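Local coordinates for GTPase-activating protein skywalker (Drosophila melanogaster, PDB 6R82), which acts as a GTPase-activating protein for Rab35 that regulates synaptic vesicle protein recycling through endosomal trafficking, the piece here being its TLDc domain, at residues Ser20-Arg25 and Gly70-Ser75; Leu59-Cys64 and Ile146-Asn151; Thr98-Leu103 and Ile136-Gly141. All blocks are in the same frame, centred on the assembly; numbering follows the deposited sequence.

Contact 1. Residues Ser20-Arg25 and Gly70-Ser75; sequences SWLPVR and GAYCSS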
ATOM      1  N   SER A  20     -14.460  -1.129   6.682  1.00 39.69           N
ATOM      2  CA  SER A  20     -14.929  -2.499   6.878  1.00 40.76           C
ATOM      3  C   SER A  20     -14.068  -3.535   6.165  1.00 41.88           C
ATOM      4  O   SER A  20     -14.232  -4.733   6.428  1.00 38.87           O
ATOM      5  CB  SER A  20     -16.391  -2.649   6.422  1.00 42.24           C
ATOM      6  OG  SER A  20     -16.556  -2.307   5.055  1.00 48.12           O
ATOM      7  N   TRP A  21     -13.143  -3.130   5.296  1.00 41.96           N
ATOM      8  CA  TRP A  21     -12.265  -4.120   4.672  1.00 43.58           C
ATOM      9  C   TRP A  21     -11.034  -4.467   5.504  1.00 44.48           C
ATOM     10  O   TRP A  21     -10.362  -5.462   5.199  1.00 40.80           O
ATOM     11  CB  TRP A  21     -11.804  -3.636   3.301  1.00 48.37           C
ATOM     12  CG  TRP A  21     -12.879  -3.615   2.281  1.00 55.32           C
ATOM     13  CD1 TRP A  21     -14.063  -4.302   2.313  1.00 57.11           C
ATOM     14  CD2 TRP A  21     -12.879  -2.871   1.065  1.00 56.25           C
ATOM     15  NE1 TRP A  21     -14.798  -4.024   1.185  1.00 59.04           N
ATOM     16  CE2 TRP A  21     -14.091  -3.147   0.404  1.00 60.04           C
ATOM     17  CE3 TRP A  21     -11.969  -2.001   0.466  1.00 55.38           C
ATOM     18  CZ2 TRP A  21     -14.415  -2.577  -0.820  1.00 62.14           C
ATOM     19  CZ3 TRP A  21     -12.294  -1.440  -0.748  1.00 60.44           C
ATOM     20  CH2 TRP A  21     -13.501  -1.732  -1.379  1.00 61.33           C
ATOM     21  N   LEU A  22     -10.710  -3.674   6.533  1.00 44.96           N
ATOM     22  CA  LEU A  22      -9.532  -3.937   7.349  1.00 39.77           C
ATOM     23  C   LEU A  22      -9.752  -5.192   8.186  1.00 42.14           C
ATOM     24  O   LEU A  22     -10.895  -5.602   8.408  1.00 42.85           O
ATOM     25  CB  LEU A  22      -9.232  -2.752   8.265  1.00 35.53           C
ATOM     26  CG  LEU A  22      -9.087  -1.361   7.646  1.00 43.96           C
ATOM     27  CD1 LEU A  22      -9.065  -0.312   8.744  1.00 40.53           C
ATOM     28  CD2 LEU A  22      -7.836  -1.253   6.779  1.00 43.69           C
ATOM     29  N   PRO A  23      -8.674  -5.833   8.653  1.00 43.29           N
ATOM     30  CA  PRO A  23      -8.844  -6.930   9.619  1.00 45.00           C
ATOM     31  C   PRO A  23      -9.617  -6.442  10.839  1.00 43.96           C
ATOM     32  O   PRO A  23      -9.443  -5.309  11.299  1.00 40.56           O
ATOM     33  CB  PRO A  23      -7.405  -7.322   9.975  1.00 46.59           C
ATOM     34  CG  PRO A  23      -6.590  -6.875   8.769  1.00 41.55           C
ATOM     35  CD  PRO A  23      -7.254  -5.612   8.310  1.00 41.81           C
ATOM     36  N   VAL A  24     -10.491  -7.307  11.350  1.00 42.86           N
ATOM     37  CA  VAL A  24     -11.489  -6.854  12.316  1.00 38.22           C
ATOM     38  C   VAL A  24     -10.819  -6.244  13.550  1.00 39.76           C
ATOM     39  O   VAL A  24     -11.285  -5.231  14.078  1.00 40.11           O
ATOM     40  CB  VAL A  24     -12.450  -8.013  12.666  1.00 43.56           C
ATOM     41  CG1 VAL A  24     -11.695  -9.211  13.257  1.00 47.32           C
ATOM     42  CG2 VAL A  24     -13.544  -7.543  13.613  1.00 49.86           C
ATOM     43  N   ARG A  25      -9.690  -6.805  14.003  1.00 38.80           N
ATOM     44  CA  ARG A  25      -9.063  -6.248  15.208  1.00 38.78           C
ATOM     45  C   ARG A  25      -8.529  -4.838  14.976  1.00 40.07           C
ATOM     46  O   ARG A  25      -8.424  -4.055  15.927  1.00 37.60           O
ATOM     47  CB  ARG A  25      -7.934  -7.151  15.708  1.00 39.16           C
ATOM     48  CG  ARG A  25      -6.637  -7.062  14.904  1.00 41.41           C
ATOM     49  CD  ARG A  25      -5.724  -8.257  15.228  1.00 44.32           C
ATOM     50  NE  ARG A  25      -4.428  -8.139  14.563  1.00 42.27           N
ATOM     51  CZ  ARG A  25      -4.191  -8.527  13.316  1.00 48.45           C
ATOM     52  NH1 ARG A  25      -5.156  -9.079  12.587  1.00 46.98           N
ATOM     53  NH2 ARG A  25      -2.983  -8.371  12.796  1.00 47.88           N
ATOM     54  N   GLY A  70      -4.865   1.597  -3.706  1.00 50.41           N
ATOM     55  CA  GLY A  70      -3.833   1.504  -2.692  1.00 48.17           C
ATOM     56  C   GLY A  70      -3.728   0.103  -2.128  1.00 42.24           C
ATOM     57  O   GLY A  70      -4.106  -0.874  -2.779  1.00 45.49           O
ATOM     58  N   ALA A  71      -3.183   0.019  -0.914  1.00 43.05           N
ATOM     59  CA  ALA A  71      -2.981  -1.285  -0.298  1.00 41.29           C
ATOM     60  C   ALA A  71      -2.921  -1.174   1.218  1.00 39.56           C
ATOM     61  O   ALA A  71      -2.376  -0.211   1.763  1.00 41.37           O
ATOM     62  CB  ALA A  71      -1.694  -1.948  -0.798  1.00 42.42           C
ATOM     63  N   TYR A  72      -3.466  -2.182   1.885  1.00 37.30           N
ATOM     64  CA  TYR A  72      -3.211  -2.416   3.295  1.00 41.24           C
ATOM     65  C   TYR A  72      -1.937  -3.253   3.394  1.00 39.51           C
ATOM     66  O   TYR A  72      -1.863  -4.342   2.819  1.00 36.90           O
ATOM     67  CB  TYR A  72      -4.411  -3.122   3.933  1.00 39.97           C
ATOM     68  CG  TYR A  72      -4.223  -3.557   5.367  1.00 35.95           C
ATOM     69  CD1 TYR A  72      -4.376  -2.655   6.412  1.00 37.05           C
ATOM     70  CD2 TYR A  72      -3.898  -4.863   5.678  1.00 38.61           C
ATOM     71  CE1 TYR A  72      -4.203  -3.049   7.732  1.00 28.43           C
ATOM     72  CE2 TYR A  72      -3.723  -5.269   7.003  1.00 35.56           C
ATOM     73  CZ  TYR A  72      -3.879  -4.350   8.016  1.00 35.24           C
ATOM     74  OH  TYR A  72      -3.707  -4.746   9.315  1.00 39.74           O
ATOM     75  N   CYS A  73      -0.932  -2.742   4.106  1.00 40.32           N
ATOM     76  CA  CYS A  73       0.364  -3.403   4.223  1.00 37.48           C
ATOM     77  C   CYS A  73       0.553  -3.954   5.625  1.00 37.02           C
ATOM     78  O   CYS A  73       0.522  -3.201   6.600  1.00 33.47           O
ATOM     79  CB  CYS A  73       1.489  -2.430   3.886  1.00 40.93           C
ATOM     80  SG  CYS A  73       1.282  -1.658   2.254  1.00 44.67           S
ATOM     81  N   SER A  74       0.814  -5.256   5.722  1.00 35.92           N
ATOM     82  CA  SER A  74       0.863  -5.908   7.025  1.00 36.08           C
ATOM     83  C   SER A  74       2.111  -5.557   7.844  1.00 38.66           C
ATOM     84  O   SER A  74       2.059  -5.624   9.073  1.00 40.17           O
ATOM     85  CB  SER A  74       0.790  -7.421   6.840  1.00 37.98           C
ATOM     86  OG  SER A  74       1.873  -7.848   6.026  1.00 43.97           O
ATOM     87  N   SER A  75       3.235  -5.192   7.218  1.00 37.15           N
ATOM     88  CA  SER A  75       4.517  -5.200   7.919  1.00 36.94           C
ATOM     89  C   SER A  75       5.236  -3.866   7.775  1.00 36.40           C
ATOM     90  O   SER A  75       4.975  -3.094   6.846  1.00 36.45           O
ATOM     91  CB  SER A  75       5.420  -6.327   7.391  1.00 38.60           C
ATOM     92  OG  SER A  75       4.689  -7.529   7.304  1.00 41.98           O
TER
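The Tyr72 ring has the pyrrolidine of Pro23 laid over one face, with Leu22 coming in obliquely beside it. Pro23 CD sits 4.0 Å from the ring centroid and 25° off the ring normal, a CH-pi contact displaced toward the hydroxyl end. There Pro23 CD comes to 3.6 Å from Tyr72 CZ. The neighbouring methylene follows the ring outward, Pro23 CG lying 3.6 Å from Tyr72 OH. The Leu22 side chain runs at about a right angle to that of Tyr72 and touches the ring near its strand end, CD2 to Tyr72 CD1 at 3.8 Å. Tyr72 holds its CG opposite the backbone N (chi1 174°), which stands the ring up from strand 68-73 to meet the loop. On the same side of the ring as Pro23, but lower down, Phe99 of the adjoining strand meets it with the planes at about 20°; Ile26 and Pro56 also touch the tyrosine. Arg25 forms a salt bridge with Glu97. With an alanine here in place of the tyrosine, Pro23 would probably lose the face it rests on and a gap would open between the loop and the strand. What holds the two segments together is apolar and aromatic packing, by which the loop between helix 13-18 and strand 30-36 closes over one face of the beta-sheet in the TLDc domain.

Contact 2. Residues Leu59-Cys64 and Ile146-Asn151; sequences LMIKTC and IWMDEN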
ATOM      1  N   LEU A  59      -1.945   2.442   2.522  1.00 37.94           N
ATOM      2  CA  LEU A  59      -1.367   3.287   1.486  1.00 46.64           C
ATOM      3  C   LEU A  59      -2.466   3.668   0.503  1.00 41.18           C
ATOM      4  O   LEU A  59      -3.190   2.794   0.016  1.00 45.57           O
ATOM      5  CB  LEU A  59      -0.224   2.549   0.782  1.00 40.95           C
ATOM      6  CG  LEU A  59       0.731   3.403  -0.047  1.00 54.52           C
ATOM      7  CD1 LEU A  59       2.166   2.888   0.078  1.00 51.78           C
ATOM      8  CD2 LEU A  59       0.268   3.407  -1.492  1.00 54.00           C
ATOM      9  N   MET A  60      -2.602   4.963   0.228  1.00 42.33           N
ATOM     10  CA  MET A  60      -3.643   5.465  -0.666  1.00 49.33           C
ATOM     11  C   MET A  60      -3.030   6.356  -1.737  1.00 44.66           C
ATOM     12  O   MET A  60      -2.385   7.356  -1.417  1.00 48.66           O
ATOM     13  CB  MET A  60      -4.710   6.239   0.105  1.00 51.75           C
ATOM     14  CG  MET A  60      -6.073   6.172  -0.578  1.00 61.25           C
ATOM     15  SD  MET A  60      -7.392   6.663   0.531  1.00 87.38           S
ATOM     16  CE  MET A  60      -7.109   5.564   1.932  1.00 58.18           C
ATOM     17  N   ILE A  61      -3.266   6.013  -3.000  1.00 48.30           N
ATOM     18  CA  ILE A  61      -2.734   6.750  -4.143  1.00 52.33           C
ATOM     19  C   ILE A  61      -3.886   7.428  -4.868  1.00 52.73           C
ATOM     20  O   ILE A  61      -4.890   6.785  -5.199  1.00 55.17           O
ATOM     21  CB  ILE A  61      -1.966   5.829  -5.106  1.00 53.58           C
ATOM     22  CG1 ILE A  61      -0.747   5.230  -4.403  1.00 54.17           C
ATOM     23  CG2 ILE A  61      -1.554   6.591  -6.378  1.00 52.97           C
ATOM     24  CD1 ILE A  61      -0.225   3.971  -5.041  1.00 49.97           C
ATOM     25  N   LYS A  62      -3.729   8.720  -5.128  1.00 56.69           N
ATOM     26  CA  LYS A  62      -4.628   9.478  -5.991  1.00 62.62           C
ATOM     27  C   LYS A  62      -3.832   9.878  -7.235  1.00 59.30           C
ATOM     28  O   LYS A  62      -2.852  10.625  -7.134  1.00 59.99           O
ATOM     29  CB  LYS A  62      -5.189  10.693  -5.252  1.00 58.16           C
ATOM     30  CG  LYS A  62      -6.244  10.353  -4.165  1.00 66.58           C
ATOM     31  CD  LYS A  62      -6.019  11.140  -2.863  1.00 71.17           C
ATOM     32  CE  LYS A  62      -6.461  10.356  -1.630  1.00 72.75           C
ATOM     33  NZ  LYS A  62      -5.527   9.234  -1.297  1.00 69.89           N
ATOM     34  N   THR A  63      -4.239   9.369  -8.399  1.00 59.97           N
ATOM     35  CA  THR A  63      -3.541   9.683  -9.642  1.00 64.74           C
ATOM     36  C   THR A  63      -4.050  10.988 -10.252  1.00 67.65           C
ATOM     37  O   THR A  63      -5.140  11.471  -9.938  1.00 65.17           O
ATOM     38  CB  THR A  63      -3.697   8.562 -10.672  1.00 65.49           C
ATOM     39  OG1 THR A  63      -4.963   8.677 -11.332  1.00 67.85           O
ATOM     40  CG2 THR A  63      -3.585   7.202 -10.010  1.00 61.19           C
ATOM     41  N   CYS A  64      -3.236  11.556 -11.149  1.00 70.06           N
ATOM     42  CA  CYS A  64      -3.655  12.743 -11.890  1.00 69.35           C
ATOM     43  C   CYS A  64      -4.837  12.457 -12.807  1.00 73.25           C
ATOM     44  O   CYS A  64      -5.523  13.395 -13.225  1.00 76.95           O
ATOM     45  CB  CYS A  64      -2.485  13.300 -12.703  1.00 71.08           C
ATOM     46  SG  CYS A  64      -1.049  13.837 -11.717  1.00 76.37           S
ATOM     47  N   ILE A 146       1.357  -2.836  -7.762  1.00 48.72           N
ATOM     48  CA  ILE A 146       1.656  -1.415  -7.613  1.00 50.64           C
ATOM     49  C   ILE A 146       3.168  -1.257  -7.629  1.00 52.65           C
ATOM     50  O   ILE A 146       3.879  -2.000  -6.943  1.00 51.94           O
ATOM     51  CB  ILE A 146       1.069  -0.812  -6.319  1.00 47.50           C
ATOM     52  CG1 ILE A 146      -0.437  -1.034  -6.242  1.00 48.30           C
ATOM     53  CG2 ILE A 146       1.362   0.680  -6.229  1.00 47.22           C
ATOM     54  CD1 ILE A 146      -1.078  -0.357  -5.042  1.00 51.69           C
ATOM     55  N   TRP A 147       3.655  -0.292  -8.407  1.00 50.81           N
ATOM     56  CA  TRP A 147       5.079  -0.000  -8.521  1.00 49.41           C
ATOM     57  C   TRP A 147       5.220   1.506  -8.604  1.00 50.20           C
ATOM     58  O   TRP A 147       4.474   2.149  -9.340  1.00 54.41           O
ATOM     59  CB  TRP A 147       5.696  -0.666  -9.759  1.00 52.20           C
ATOM     60  CG  TRP A 147       7.195  -0.470  -9.877  1.00 51.38           C
ATOM     61  CD1 TRP A 147       8.163  -1.352  -9.510  1.00 49.12           C
ATOM     62  CD2 TRP A 147       7.877   0.686 -10.387  1.00 48.87           C
ATOM     63  NE1 TRP A 147       9.411  -0.824  -9.768  1.00 51.29           N
ATOM     64  CE2 TRP A 147       9.261   0.427 -10.301  1.00 50.65           C
ATOM     65  CE3 TRP A 147       7.451   1.912 -10.910  1.00 53.45           C
ATOM     66  CZ2 TRP A 147      10.221   1.350 -10.715  1.00 52.04           C
ATOM     67  CZ3 TRP A 147       8.403   2.826 -11.320  1.00 56.75           C
ATOM     68  CH2 TRP A 147       9.775   2.542 -11.221  1.00 54.62           C
ATOM     69  N   MET A 148       6.148   2.072  -7.840  1.00 46.48           N
ATOM     70  CA  MET A 148       6.337   3.515  -7.802  1.00 49.05           C
ATOM     71  C   MET A 148       7.822   3.835  -7.725  1.00 48.61           C
ATOM     72  O   MET A 148       8.599   3.081  -7.143  1.00 48.65           O
ATOM     73  CB  MET A 148       5.599   4.135  -6.609  1.00 52.88           C
ATOM     74  CG  MET A 148       4.083   4.151  -6.739  1.00 59.92           C
ATOM     75  SD  MET A 148       3.280   5.100  -5.416  1.00 61.81           S
ATOM     76  CE  MET A 148       3.543   3.951  -4.046  1.00 53.77           C
ATOM     77  N   ASP A 149       8.211   4.963  -8.310  1.00 51.58           N
ATOM     78  CA  ASP A 149       9.623   5.296  -8.430  1.00 53.18           C
ATOM     79  C   ASP A 149      10.110   6.096  -7.220  1.00 53.20           C
ATOM     80  O   ASP A 149       9.342   6.468  -6.327  1.00 49.56           O
ATOM     81  CB  ASP A 149       9.900   6.039  -9.754  1.00 53.25           C
ATOM     82  CG  ASP A 149       9.332   7.472  -9.806  1.00 56.96           C
ATOM     83  OD1 ASP A 149       9.101   8.127  -8.765  1.00 54.08           O
ATOM     84  OD2 ASP A 149       9.139   7.966 -10.945  1.00 60.14           O
ATOM     85  N   GLU A 150      11.416   6.368  -7.209  1.00 47.58           N
ATOM     86  CA  GLU A 150      12.079   6.964  -6.056  1.00 48.06           C
ATOM     87  C   GLU A 150      11.654   8.400  -5.806  1.00 52.19           C
ATOM     88  O   GLU A 150      11.948   8.933  -4.731  1.00 46.60           O
ATOM     89  CB  GLU A 150      13.603   6.912  -6.231  1.00 52.46           C
ATOM     90  CG  GLU A 150      14.130   7.871  -7.299  1.00 56.29           C
ATOM     91  CD  GLU A 150      15.578   7.589  -7.691  1.00 59.72           C
ATOM     92  OE1 GLU A 150      16.447   8.441  -7.401  1.00 63.48           O
ATOM     93  OE2 GLU A 150      15.847   6.521  -8.286  1.00 59.65           O
ATOM     94  N   ASN A 151      10.987   9.039  -6.766  1.00 50.72           N
ATOM     95  CA  ASN A 151      10.510  10.403  -6.597  1.00 57.06           C
ATOM     96  C   ASN A 151       9.036  10.461  -6.234  1.00 51.73           C
ATOM     97  O   ASN A 151       8.514  11.560  -6.019  1.00 54.72           O
ATOM     98  CB  ASN A 151      10.760  11.219  -7.870  1.00 56.04           C
ATOM     99  CG  ASN A 151      12.222  11.246  -8.256  1.00 58.24           C
ATOM    100  OD1 ASN A 151      12.603  10.762  -9.324  1.00 57.81           O
ATOM    101  ND2 ASN A 151      13.051  11.797  -7.380  1.00 55.11           N
TER
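Ile61 sets CG1 beside its backbone N (chi1 -63°) and then runs on extended, which drives CD1 out of strand 57-63 toward the other strand. Met148 answers with a straight reach at chi2 followed by a bend: the turn at chi3 (-72°) swings CE aside from the line of the chain. The two side chains therefore meet tip to tip, Ile61 CD1 resting 3.7 Å from Met148 SD, and the bent methyl carries on to Leu59, whose CD2 is 4.2 Å from Met148 CE. The same isoleucine methyl also meets Ile146, CD1 to CG2 at 3.8 Å, so Ile61 CD1 touches two residues that point the same way from strand 146-149. All four side chains are buried and the interface is wholly aliphatic apart from the thioether sulfur. Leu179 touches both Ile61 and Met148, while Phe69 packs on Ile61 and Ile146, completing the surroundings of the cluster. Farther along the segment, Asp149 makes an Asx turn, its OD1 accepting from Asn151 N at 2.9 Å from above the carboxylate plane; the other carboxylate oxygen takes the amide of Phe154. The axes of the short segments 59-63 and 146-149 approach to 11.0 Å, at 72° to each other, a spacing spanned by side chains that meet at their tips, too wide for backbone pairing. Such face-to-face packing of steeply crossed strands builds the hydrophobic interior of a beta-sandwich, the core of the TLDc domain.

Contact 3. Residues Thr98-Leu103 and Ile136-Gly141; sequences TFLFSL and ITIGGG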
ATOM      1  N   THR A  98      -1.889  -8.653   4.026  1.00 39.95           N
ATOM      2  CA  THR A  98      -1.749  -7.595   3.029  1.00 40.54           C
ATOM      3  C   THR A  98      -2.798  -7.773   1.933  1.00 42.55           C
ATOM      4  O   THR A  98      -3.071  -8.893   1.502  1.00 42.71           O
ATOM      5  CB  THR A  98      -0.337  -7.647   2.419  1.00 41.14           C
ATOM      6  OG1 THR A  98       0.652  -7.439   3.442  1.00 42.56           O
ATOM      7  CG2 THR A  98      -0.174  -6.629   1.304  1.00 40.10           C
ATOM      8  N   PHE A  99      -3.399  -6.671   1.478  1.00 41.80           N
ATOM      9  CA  PHE A  99      -4.352  -6.771   0.380  1.00 40.66           C
ATOM     10  C   PHE A  99      -4.339  -5.480  -0.412  1.00 41.52           C
ATOM     11  O   PHE A  99      -3.975  -4.422   0.109  1.00 42.68           O
ATOM     12  CB  PHE A  99      -5.789  -7.095   0.854  1.00 44.56           C
ATOM     13  CG  PHE A  99      -6.459  -6.002   1.688  1.00 40.99           C
ATOM     14  CD1 PHE A  99      -7.117  -4.933   1.085  1.00 43.28           C
ATOM     15  CD2 PHE A  99      -6.470  -6.085   3.075  1.00 40.36           C
ATOM     16  CE1 PHE A  99      -7.753  -3.951   1.847  1.00 44.54           C
ATOM     17  CE2 PHE A  99      -7.109  -5.112   3.851  1.00 37.69           C
ATOM     18  CZ  PHE A  99      -7.738  -4.036   3.237  1.00 42.60           C
ATOM     19  N   LEU A 100      -4.736  -5.582  -1.679  1.00 44.57           N
ATOM     20  CA  LEU A 100      -4.925  -4.432  -2.553  1.00 44.22           C
ATOM     21  C   LEU A 100      -6.388  -4.010  -2.576  1.00 44.84           C
ATOM     22  O   LEU A 100      -7.297  -4.806  -2.347  1.00 48.93           O
ATOM     23  CB  LEU A 100      -4.496  -4.739  -3.987  1.00 52.92           C
ATOM     24  CG  LEU A 100      -3.155  -5.389  -4.273  1.00 54.10           C
ATOM     25  CD1 LEU A 100      -3.219  -6.012  -5.658  1.00 53.92           C
ATOM     26  CD2 LEU A 100      -2.072  -4.325  -4.188  1.00 47.59           C
ATOM     27  N   PHE A 101      -6.604  -2.744  -2.902  1.00 47.43           N
ATOM     28  CA  PHE A 101      -7.950  -2.238  -3.109  1.00 50.76           C
ATOM     29  C   PHE A 101      -7.906  -1.186  -4.206  1.00 54.21           C
ATOM     30  O   PHE A 101      -6.850  -0.622  -4.510  1.00 48.74           O
ATOM     31  CB  PHE A 101      -8.541  -1.640  -1.820  1.00 47.88           C
ATOM     32  CG  PHE A 101      -7.845  -0.395  -1.355  1.00 46.57           C
ATOM     33  CD1 PHE A 101      -8.216   0.850  -1.831  1.00 48.65           C
ATOM     34  CD2 PHE A 101      -6.802  -0.473  -0.444  1.00 49.03           C
ATOM     35  CE1 PHE A 101      -7.565   2.002  -1.409  1.00 51.31           C
ATOM     36  CE2 PHE A 101      -6.151   0.670  -0.011  1.00 45.62           C
ATOM     37  CZ  PHE A 101      -6.533   1.913  -0.495  1.00 52.35           C
ATOM     38  N   SER A 102      -9.077  -0.925  -4.788  1.00 55.45           N
ATOM     39  CA  SER A 102      -9.302   0.249  -5.616  1.00 59.79           C
ATOM     40  C   SER A 102     -10.620   0.878  -5.201  1.00 58.13           C
ATOM     41  O   SER A 102     -11.569   0.174  -4.847  1.00 55.86           O
ATOM     42  CB  SER A 102      -9.337  -0.092  -7.122  1.00 61.94           C
ATOM     43  OG  SER A 102     -10.111  -1.251  -7.378  1.00 59.80           O
ATOM     44  N   LEU A 103     -10.669   2.207  -5.233  1.00 62.74           N
ATOM     45  CA  LEU A 103     -11.896   2.944  -4.959  1.00 67.54           C
ATOM     46  C   LEU A 103     -12.513   3.583  -6.199  1.00 71.56           C
ATOM     47  O   LEU A 103     -13.740   3.647  -6.289  1.00 69.96           O
ATOM     48  CB  LEU A 103     -11.639   4.027  -3.899  1.00 61.81           C
ATOM     49  CG  LEU A 103     -11.307   3.519  -2.490  1.00 62.37           C
ATOM     50  CD1 LEU A 103     -11.332   4.652  -1.469  1.00 62.54           C
ATOM     51  CD2 LEU A 103     -12.265   2.413  -2.080  1.00 59.58           C
ATOM     52  N   ILE A 136       9.359   1.295  -4.684  1.00 45.51           N
ATOM     53  CA  ILE A 136       8.516   0.613  -3.720  1.00 43.36           C
ATOM     54  C   ILE A 136       7.456  -0.132  -4.519  1.00 46.65           C
ATOM     55  O   ILE A 136       6.911   0.413  -5.484  1.00 43.60           O
ATOM     56  CB  ILE A 136       7.904   1.615  -2.719  1.00 44.75           C
ATOM     57  CG1 ILE A 136       7.409   0.909  -1.472  1.00 50.51           C
ATOM     58  CG2 ILE A 136       6.801   2.466  -3.346  1.00 47.79           C
ATOM     59  CD1 ILE A 136       7.744   1.675  -0.212  1.00 51.71           C
ATOM     60  N   THR A 137       7.210  -1.395  -4.171  1.00 46.51           N
ATOM     61  CA  THR A 137       6.265  -2.198  -4.936  1.00 49.55           C
ATOM     62  C   THR A 137       5.444  -3.068  -3.994  1.00 46.45           C
ATOM     63  O   THR A 137       5.891  -3.421  -2.898  1.00 45.94           O
ATOM     64  CB  THR A 137       6.979  -3.070  -5.999  1.00 50.70           C
ATOM     65  OG1 THR A 137       6.017  -3.755  -6.815  1.00 50.81           O
ATOM     66  CG2 THR A 137       7.868  -4.095  -5.350  1.00 48.81           C
ATOM     67  N   ILE A 138       4.226  -3.403  -4.429  1.00 49.99           N
ATOM     68  CA  ILE A 138       3.304  -4.239  -3.661  1.00 43.95           C
ATOM     69  C   ILE A 138       2.622  -5.209  -4.615  1.00 46.02           C
ATOM     70  O   ILE A 138       2.058  -4.789  -5.629  1.00 49.74           O
ATOM     71  CB  ILE A 138       2.241  -3.399  -2.924  1.00 44.69           C
ATOM     72  CG1 ILE A 138       2.897  -2.379  -1.989  1.00 44.90           C
ATOM     73  CG2 ILE A 138       1.253  -4.311  -2.182  1.00 45.60           C
ATOM     74  CD1 ILE A 138       1.956  -1.303  -1.533  1.00 48.81           C
ATOM     75  N   GLY A 139       2.648  -6.495  -4.280  1.00 42.00           N
ATOM     76  CA  GLY A 139       2.010  -7.503  -5.105  1.00 52.74           C
ATOM     77  C   GLY A 139       2.867  -7.946  -6.273  1.00 52.08           C
ATOM     78  O   GLY A 139       2.943  -7.264  -7.302  1.00 54.63           O
ATOM     79  N   GLY A 140       3.530  -9.093  -6.125  1.00 53.23           N
ATOM     80  CA  GLY A 140       4.467  -9.571  -7.113  1.00 56.96           C
ATOM     81  C   GLY A 140       4.096 -10.944  -7.651  1.00 59.46           C
ATOM     82  O   GLY A 140       3.093 -11.547  -7.262  1.00 57.20           O
ATOM     83  N   GLY A 141       4.949 -11.431  -8.552  1.00 60.02           N
ATOM     84  CA  GLY A 141       4.733 -12.707  -9.202  1.00 62.48           C
ATOM     85  C   GLY A 141       4.183 -12.525 -10.603  1.00 65.70           C
ATOM     86  O   GLY A 141       2.970 -12.373 -10.782  1.00 64.49           O
TER
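Leu100 overlaps Ile138 through a single pair of methyls, CD2 lying 3.9 Å from Ile138 CG2. The two side chains pass one another running in opposite senses, so they touch along their flanks and not end to end. Ile138 presents CG2 because that methyl stands opposite its own backbone N while CG1 turns in beside the N (chi1 -58°). The methyl of Thr98 extends the patch more loosely, its CG2 being 4.4 Å from Ile138 CG2. The polar branch of the threonine is engaged elsewhere: OG1 hydrogen-bonds to Ser74 OG and to the carbonyl of Thr95, which leaves the methyl to face the isoleucine. Gly139 follows Ile138, and its backbone bends there with positive phi (82°); a beta carbon would be jammed against the carbonyl oxygen of Ile138, and would also stand close to Leu100 CD1. The chain can thus turn right beside the leucine. Around the pair, Ala71 and Cys73 of strand 68-73 touch Ile138, and Ala145, Phe163 and Asn165 from loops pack on Leu100. Phe99 starts out away from Ile138, and its ring makes a cation-pi contact with Lys109, so this strand serves both faces of its sheet. All three touching residues are buried, the contact lying about 6 Å, centre to centre, from the middle of the folded domain. Here strand 99-104 and strand 135-138 meet only through side chains, as two layers of the TLDc beta-sandwich do across their shared hydrophobic core.

In the fold
All three contacts are buried, yet they lie on different faces of the sheet. Contacts 2 and 3 fill the interior with aliphatic side chains, meeting at their tips in contact 2, where methionine adds a sulfur, and along their flanks in contact 3, whereas contact 1 covers the other face with a loop, a proline on an aromatic ring; its Pro23 is partly exposed. Backbone pairing ties them together. Ala71 O to Leu59 N, 2.8 Å, is a probable hydrogen bond linking contacts 1 and 2 through neighbouring strands; Tyr72 N likewise reaches Phe99 O in contact 3. Ile146 of contact 2 pairs with Ile138 of contact 3, which is nested within the chain loop that contact 2 closes.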